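PDB 4R3L: N-alpha-acetyltransferase from Sulfolobus solfataricus P2, which transfers an acetyl group from acetyl-CoA to the free alpha-amino group at protein N-termini, preferring those that begin with serine. Local coordinates for residues G73-N76 with I77-L80. Sequence-based numbering, arbitrary orientation.
Sequences GFSN and IKQL
S75, in extended conformation, leads into a bend at N76 and I77 that brings the backbone N of I77 and of K78 round to face the serine side chain. Serine suits this place because its hydroxyl, on a single CH2, stays close to the main chain and can accept two N-H groups. OG accepts the N-H of K78 at 3.0 Å from N to OG, nearly straight at 168°; a chi1 of 170°, which sets OG opposite the serine's own N, turns it into the bend. The bond from I77 N to the same OG is 3.1 Å long and more bent, 154°, and closes an ST turn. CB of I77 and CB of K78 each lie 3.7 Å from OG; I77 packs on A164 and P166, whereas the long K78 makes a weak ion pair with E122. A water donates to S75 O (2.6 Å) and L80 O, and the E123 carboxylate accepts the N76 N-H and bonds weakly with the serine hydroxyl. Without that hydroxyl, as with an alanine here, both N-H groups would probably lose this acceptor and the bend would move more freely. One oxygen thus holds two N-H groups of the loop between strands 61-72 and 83-94, consistent with the role of S75 in loop conformations and thermostability.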
# COMPACT_ATOMS: atom_id res chain seq x y z
N GLY A 73 16.46 6.09 3.15
CA GLY A 73 17.15 5.26 4.11
C GLY A 73 17.73 4.02 3.48
O GLY A 73 17.78 3.90 2.26
N PHE A 74 18.19 3.11 4.33
CA PHE A 74 18.85 1.91 3.87
C PHE A 74 17.90 1.04 3.03
O PHE A 74 16.74 0.82 3.38
CB PHE A 74 19.41 1.13 5.06
CG PHE A 74 20.53 1.85 5.77
CD1 PHE A 74 21.73 2.10 5.12
CD2 PHE A 74 20.37 2.30 7.06
CE1 PHE A 74 22.76 2.76 5.77
CE2 PHE A 74 21.40 2.96 7.72
CZ PHE A 74 22.59 3.20 7.06
N SER A 75 18.42 0.58 1.90
CA SER A 75 17.70 -0.33 1.02
C SER A 75 17.42 -1.65 1.73
O SER A 75 18.25 -2.13 2.51
CB SER A 75 18.51 -0.57 -0.26
OG SER A 75 17.96 -1.63 -1.02
N ASN A 76 16.26 -2.25 1.47
CA ASN A 76 15.97 -3.56 2.05
C ASN A 76 16.08 -4.63 0.98
O ASN A 76 15.69 -5.78 1.19
CB ASN A 76 14.59 -3.58 2.71
CG ASN A 76 13.53 -2.97 1.84
OD1 ASN A 76 13.39 -3.33 0.68
ND2 ASN A 76 12.77 -2.03 2.40
N ILE A 77 16.62 -4.24 -0.17
CA ILE A 77 16.92 -5.17 -1.24
C ILE A 77 18.42 -5.45 -1.29
O ILE A 77 18.84 -6.59 -1.43
CB ILE A 77 16.45 -4.64 -2.61
CG1 ILE A 77 14.95 -4.31 -2.55
CG2 ILE A 77 16.74 -5.66 -3.69
CD1 ILE A 77 14.32 -3.97 -3.91
N LYS A 78 19.22 -4.40 -1.16
CA LYS A 78 20.67 -4.52 -1.28
C LYS A 78 21.33 -5.23 -0.10
O LYS A 78 20.97 -5.01 1.06
CB LYS A 78 21.29 -3.14 -1.48
CG LYS A 78 21.25 -2.66 -2.91
CD LYS A 78 21.68 -1.21 -3.03
CE LYS A 78 21.72 -0.77 -4.48
NZ LYS A 78 20.46 -1.10 -5.20
N GLN A 79 22.30 -6.09 -0.42
CA GLN A 79 23.07 -6.83 0.57
C GLN A 79 23.85 -5.90 1.50
O GLN A 79 23.95 -6.14 2.70
CB GLN A 79 24.04 -7.79 -0.12
CG GLN A 79 23.38 -8.89 -0.95
CD GLN A 79 23.03 -8.43 -2.35
OE1 GLN A 79 23.24 -7.28 -2.72
NE2 GLN A 79 22.49 -9.35 -3.15
N LEU A 80 24.39 -4.83 0.91
CA LEU A 80 25.24 -3.89 1.62
C LEU A 80 24.46 -2.66 2.07
O LEU A 80 23.52 -2.24 1.38
CB LEU A 80 26.39 -3.47 0.70
CG LEU A 80 27.66 -2.93 1.34
CD1 LEU A 80 28.49 -4.08 1.90
CD2 LEU A 80 28.44 -2.15 0.31
O HOH W 1 20.76 -1.39 2.34
O HOH W 2 19.15 -5.05 3.89